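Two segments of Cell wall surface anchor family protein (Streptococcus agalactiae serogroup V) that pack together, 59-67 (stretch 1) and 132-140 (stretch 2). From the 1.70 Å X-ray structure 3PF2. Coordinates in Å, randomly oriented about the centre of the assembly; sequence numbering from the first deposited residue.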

ATOM      1  N   TYR A  59      -3.523  -8.004  -3.634  1.00 14.91           N
ATOM      2  CA  TYR A  59      -4.669  -7.574  -4.426  1.00 14.68           C
ATOM      3  C   TYR A  59      -5.992  -7.920  -3.731  1.00 14.53           C
ATOM      4  O   TYR A  59      -6.147  -9.023  -3.174  1.00 14.56           O
ATOM      5  CB  TYR A  59      -4.612  -8.253  -5.805  1.00 14.89           C
ATOM      6  CG  TYR A  59      -5.904  -8.207  -6.606  1.00 14.73           C
ATOM      7  CD1 TYR A  59      -6.156  -7.172  -7.507  1.00 15.98           C
ATOM      8  CD2 TYR A  59      -6.860  -9.218  -6.476  1.00 15.86           C
ATOM      9  CE1 TYR A  59      -7.338  -7.134  -8.250  1.00 15.90           C
ATOM     10  CE2 TYR A  59      -8.039  -9.189  -7.195  1.00 15.38           C
ATOM     11  CZ  TYR A  59      -8.265  -8.156  -8.088  1.00 16.77           C
ATOM     12  OH  TYR A  59      -9.429  -8.116  -8.820  1.00 16.33           O
ATOM     13  N   LYS A  60      -6.933  -6.980  -3.761  1.00 14.71           N
ATOM     14  CA  LYS A  60      -8.254  -7.190  -3.151  1.00 16.00           C
ATOM     15  C   LYS A  60      -9.362  -7.267  -4.186  1.00 16.07           C
ATOM     16  O   LYS A  60     -10.147  -8.210  -4.179  1.00 16.65           O
ATOM     17  CB  LYS A  60      -8.596  -6.114  -2.116  1.00 16.15           C
ATOM     18  CG  LYS A  60      -7.788  -6.192  -0.836  1.00 18.84           C
ATOM     19  CD  LYS A  60      -8.005  -7.522  -0.107  1.00 23.20           C
ATOM     20  CE  LYS A  60      -6.915  -7.751   0.932  1.00 26.53           C
ATOM     21  NZ  LYS A  60      -7.193  -8.978   1.744  1.00 28.46           N
ATOM     22  N   SER A  61      -9.433  -6.267  -5.061  1.00 16.28           N
ATOM     23  CA  SER A  61     -10.494  -6.198  -6.068  1.00 16.55           C
ATOM     24  C   SER A  61     -10.200  -5.101  -7.059  1.00 16.71           C
ATOM     25  O   SER A  61      -9.333  -4.252  -6.815  1.00 16.77           O
ATOM     26  CB  SER A  61     -11.848  -5.891  -5.401  1.00 16.91           C
ATOM     27  OG  SER A  61     -11.754  -4.719  -4.613  1.00 17.01           O
ATOM     28  N   VAL A  62     -10.920  -5.120  -8.181  1.00 16.93           N
ATOM     29  CA  VAL A  62     -10.937  -3.999  -9.111  1.00 17.13           C
ATOM     30  C   VAL A  62     -12.234  -3.225  -8.886  1.00 17.19           C
ATOM     31  O   VAL A  62     -13.307  -3.829  -8.720  1.00 17.72           O
ATOM     32  CB  VAL A  62     -10.832  -4.462 -10.586  1.00 16.99           C
ATOM     33  CG1 VAL A  62     -10.917  -3.275 -11.542  1.00 17.14           C
ATOM     34  CG2 VAL A  62      -9.528  -5.274 -10.828  1.00 16.71           C
ATOM     35  N   GLY A  63     -12.132  -1.896  -8.881  1.00 17.46           N
ATOM     36  CA  GLY A  63     -13.259  -1.017  -8.607  1.00 18.13           C
ATOM     37  C   GLY A  63     -14.018  -0.612  -9.854  1.00 18.62           C
ATOM     38  O   GLY A  63     -14.087  -1.367 -10.826  1.00 19.04           O
ATOM     39  N   LYS A  64     -14.575   0.594  -9.831  1.00 19.21           N
ATOM     40  CA  LYS A  64     -15.410   1.049 -10.928  1.00 19.93           C
ATOM     41  C   LYS A  64     -14.539   1.693 -12.015  1.00 19.15           C
ATOM     42  O   LYS A  64     -13.926   2.731 -11.784  1.00 19.48           O
ATOM     43  CB  LYS A  64     -16.459   2.029 -10.405  1.00 20.51           C
ATOM     44  CG  LYS A  64     -17.704   2.103 -11.264  1.00 23.91           C
ATOM     45  CD  LYS A  64     -18.867   2.822 -10.566  1.00 27.41           C
ATOM     46  CE  LYS A  64     -18.627   4.321 -10.479  1.00 29.36           C
ATOM     47  NZ  LYS A  64     -19.829   5.046  -9.962  1.00 30.81           N
ATOM     48  N   ILE A  65     -14.507   1.073 -13.194  1.00 18.84           N
ATOM     49  CA  ILE A  65     -13.697   1.574 -14.318  1.00 18.21           C
ATOM     50  C   ILE A  65     -14.427   2.699 -15.048  1.00 18.48           C
ATOM     51  O   ILE A  65     -15.589   2.532 -15.437  1.00 18.99           O
ATOM     52  CB  ILE A  65     -13.273   0.428 -15.273  1.00 17.95           C
ATOM     53  CG1 ILE A  65     -12.442  -0.603 -14.504  1.00 18.58           C
ATOM     54  CG2 ILE A  65     -12.512   0.965 -16.500  1.00 17.18           C
ATOM     55  CD1 ILE A  65     -11.857  -1.716 -15.348  1.00 19.14           C
ATOM     56  N   LYS A  66     -13.741   3.837 -15.222  1.00 17.63           N
ATOM     57  CA  LYS A  66     -14.335   5.069 -15.742  1.00 17.51           C
ATOM     58  C   LYS A  66     -13.570   5.623 -16.926  1.00 18.05           C
ATOM     59  O   LYS A  66     -12.347   5.548 -16.964  1.00 17.34           O
ATOM     60  CB  LYS A  66     -14.351   6.181 -14.674  1.00 18.08           C
ATOM     61  CG  LYS A  66     -14.967   5.816 -13.340  1.00 19.32           C
ATOM     62  CD  LYS A  66     -16.477   5.630 -13.440  1.00 23.11           C
ATOM     63  CE  LYS A  66     -17.192   6.885 -13.930  1.00 24.04           C
ATOM     64  NZ  LYS A  66     -17.243   7.985 -12.933  1.00 26.48           N
ATOM     65  N   ILE A  67     -14.312   6.171 -17.884  1.00 17.90           N
ATOM     66  CA  ILE A  67     -13.766   7.119 -18.852  1.00 18.22           C
ATOM     67  C   ILE A  67     -14.581   8.395 -18.737  1.00 18.62           C
ATOM     68  O   ILE A  67     -15.793   8.398 -19.004  1.00 17.94           O
ATOM     69  CB  ILE A  67     -13.786   6.588 -20.305  1.00 18.34           C
ATOM     70  CG1 ILE A  67     -12.968   5.300 -20.420  1.00 18.88           C
ATOM     71  CG2 ILE A  67     -13.236   7.648 -21.240  1.00 19.02           C
ATOM     72  CD1 ILE A  67     -13.160   4.545 -21.735  1.00 20.42           C
ATOM     73  N   LEU A 132      -8.864   6.798 -19.289  1.00 13.70           N
ATOM     74  CA  LEU A 132      -9.255   5.512 -18.718  1.00 13.68           C
ATOM     75  C   LEU A 132      -8.656   5.370 -17.324  1.00 13.41           C
ATOM     76  O   LEU A 132      -7.441   5.448 -17.142  1.00 13.03           O
ATOM     77  CB  LEU A 132      -8.825   4.337 -19.601  1.00 13.50           C
ATOM     78  CG  LEU A 132      -9.127   2.929 -19.061  1.00 14.27           C
ATOM     79  CD1 LEU A 132     -10.631   2.668 -19.077  1.00 12.72           C
ATOM     80  CD2 LEU A 132      -8.397   1.831 -19.843  1.00 15.89           C
ATOM     81  N   GLU A 133      -9.539   5.163 -16.350  1.00 12.27           N
ATOM     82  CA  GLU A 133      -9.161   5.081 -14.944  1.00 12.35           C
ATOM     83  C   GLU A 133      -9.601   3.744 -14.374  1.00 12.05           C
ATOM     84  O   GLU A 133     -10.780   3.400 -14.427  1.00 12.10           O
ATOM     85  CB  GLU A 133      -9.784   6.243 -14.174  1.00 11.78           C
ATOM     86  CG  GLU A 133      -9.667   6.156 -12.655  1.00 13.40           C
ATOM     87  CD  GLU A 133     -10.506   7.211 -11.947  1.00 14.14           C
ATOM     88  OE1 GLU A 133     -11.103   8.102 -12.602  1.00 14.44           O
ATOM     89  OE2 GLU A 133     -10.549   7.164 -10.697  1.00 16.98           O
ATOM     90  N   ILE A 134      -8.640   2.995 -13.844  1.00 12.07           N
ATOM     91  CA  ILE A 134      -8.899   1.679 -13.258  1.00 11.86           C
ATOM     92  C   ILE A 134      -8.436   1.659 -11.805  1.00 12.61           C
ATOM     93  O   ILE A 134      -7.238   1.542 -11.533  1.00 12.15           O
ATOM     94  CB  ILE A 134      -8.187   0.526 -14.025  1.00 11.80           C
ATOM     95  CG1 ILE A 134      -8.505   0.573 -15.525  1.00 13.34           C
ATOM     96  CG2 ILE A 134      -8.539  -0.843 -13.401  1.00 11.11           C
ATOM     97  CD1 ILE A 134      -7.732  -0.450 -16.320  1.00 15.06           C
ATOM     98  N   PRO A 135      -9.381   1.776 -10.859  1.00 13.13           N
ATOM     99  CA  PRO A 135      -9.006   1.666  -9.447  1.00 13.53           C
ATOM    100  C   PRO A 135      -8.820   0.213  -9.038  1.00 13.89           C
ATOM    101  O   PRO A 135      -9.658  -0.637  -9.364  1.00 15.24           O
ATOM    102  CB  PRO A 135     -10.195   2.301  -8.699  1.00 13.79           C
ATOM    103  CG  PRO A 135     -11.283   2.493  -9.703  1.00 14.82           C
ATOM    104  CD  PRO A 135     -10.833   1.933 -11.040  1.00 12.92           C
ATOM    105  N   VAL A 136      -7.710  -0.083  -8.364  1.00 12.82           N
ATOM    106  CA  VAL A 136      -7.407  -1.430  -7.899  1.00 13.12           C
ATOM    107  C   VAL A 136      -7.176  -1.404  -6.390  1.00 13.14           C
ATOM    108  O   VAL A 136      -6.225  -0.791  -5.904  1.00 12.93           O
ATOM    109  CB  VAL A 136      -6.195  -2.053  -8.635  1.00 12.91           C
ATOM    110  CG1 VAL A 136      -5.915  -3.469  -8.123  1.00 13.26           C
ATOM    111  CG2 VAL A 136      -6.465  -2.086 -10.144  1.00 14.19           C
ATOM    112  N   ALA A 137      -8.056  -2.074  -5.656  1.00 12.54           N
ATOM    113  CA  ALA A 137      -7.918  -2.168  -4.207  1.00 12.50           C
ATOM    114  C   ALA A 137      -6.826  -3.154  -3.810  1.00 12.34           C
ATOM    115  O   ALA A 137      -6.689  -4.231  -4.408  1.00 12.08           O
ATOM    116  CB  ALA A 137      -9.256  -2.543  -3.578  1.00 12.45           C
ATOM    117  N   SER A 138      -6.049  -2.771  -2.796  1.00 11.70           N
ATOM    118  CA  SER A 138      -4.800  -3.436  -2.463  1.00 12.29           C
ATOM    119  C   SER A 138      -4.501  -3.221  -0.982  1.00 12.33           C
ATOM    120  O   SER A 138      -5.026  -2.294  -0.390  1.00 11.84           O
ATOM    121  CB  SER A 138      -3.675  -2.795  -3.305  1.00 12.33           C
ATOM    122  OG  SER A 138      -2.433  -3.458  -3.140  1.00 15.06           O
ATOM    123  N   THR A 139      -3.694  -4.105  -0.395  1.00 12.90           N
ATOM    124  CA  THR A 139      -3.129  -3.867   0.945  1.00 13.85           C
ATOM    125  C   THR A 139      -1.629  -4.122   0.895  1.00 13.36           C
ATOM    126  O   THR A 139      -1.144  -4.803  -0.002  1.00 13.57           O
ATOM    127  CB  THR A 139      -3.734  -4.793   2.024  1.00 14.63           C
ATOM    128  OG1 THR A 139      -3.462  -6.166   1.691  1.00 16.98           O
ATOM    129  CG2 THR A 139      -5.240  -4.591   2.158  1.00 15.52           C
ATOM    130  N   ILE A 140      -0.889  -3.551   1.845  1.00 12.33           N
ATOM    131  CA  ILE A 140       0.487  -3.952   2.073  1.00 12.73           C
ATOM    132  C   ILE A 140       0.428  -5.174   2.999  1.00 13.47           C
ATOM    133  O   ILE A 140      -0.349  -5.181   3.948  1.00 13.87           O
ATOM    134  CB  ILE A 140       1.294  -2.834   2.775  1.00 11.93           C
ATOM    135  CG1 ILE A 140       1.320  -1.552   1.921  1.00 10.78           C
ATOM    136  CG2 ILE A 140       2.725  -3.302   3.096  1.00 12.74           C
ATOM    137  CD1 ILE A 140       1.991  -0.320   2.586  1.00 11.73           C
TER

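The two stretches are joined chiefly by backbone hydrogen bonds between antiparallel strands. Where the chain of residues 59-62 runs against the strand 132-140, Ala137 is the anchor: its O accepts a bond of 2.8 Å from Lys60 N and a weak one of 3.5 Å from Ser61 N, while its own N donates to Ser61 O at 2.8 Å. That two successive amides converge on one carbonyl is the signature of a beta bulge, which shifts the register by one residue between the Tyr59-Ser138 and Ser61-Ala137 pairs. Lys60 takes up the extra residue. Next along, Gly63 N reaches Pro135 O at 2.8 Å in a nearly linear bond (176°).

A second ladder follows, again shifted by one residue. Lys66 and Glu133 form a hydrogen-bonded pair, with Lys66 N to Glu133 O at 3.1 Å and Glu133 N to Lys66 O at 2.9 Å. Glu133 O also lies 3.4 Å from Ile65 CA, a CA-H...O contact that supplements the conventional bonds.

Between the ladders sits Pro135. Lacking an amide hydrogen, it can offer only its carbonyl to the neighbouring strand, and stretch 1 leaves the regular pairing here through Gly63 and Lys64. The proline ring packs against the loop, its CD 3.3 Å from Lys64 O. Gly63 suits this site because a CB would point toward stretch 2 and come within a tight 3.3 Å of Pro135 CG.

Apolar side chains then close one face of the sheet. Tyr59 presents its ring edge to Val136, CD1 to CG1 at 3.8 Å. Val62 CG1 and Ile65 CD1 each approach Ile134 CG2 at 3.9 Å, so that this one methyl serves both neighbours. Leu132 likewise meets two isoleucines through a single methyl, its CD1 lying 3.6 Å from Ile65 CG2 and 3.8 Å from Ile67 CG1. Valine, isoleucine and leucine suit this largely buried layer, since their methyls bring no polar group that needs a partner.

The face carrying Ser61, Ala137, Lys66 and Glu133 is more polar. Ser61 OG lies 3.5 Å from the CB of the buried Ala137, whose small side chain is a methyl. Lys66 and Glu133 are paired through their backbones, and Glu133 OE1 is hydrogen-bonded elsewhere in the structure. Lys60 starts toward stretch 2, but its end leads away; its CE still lies 3.8 Å from Thr139 CG2, leaving the ammonium group free of the contact. Altogether the two stretches bury 709 Å², summed over both sides.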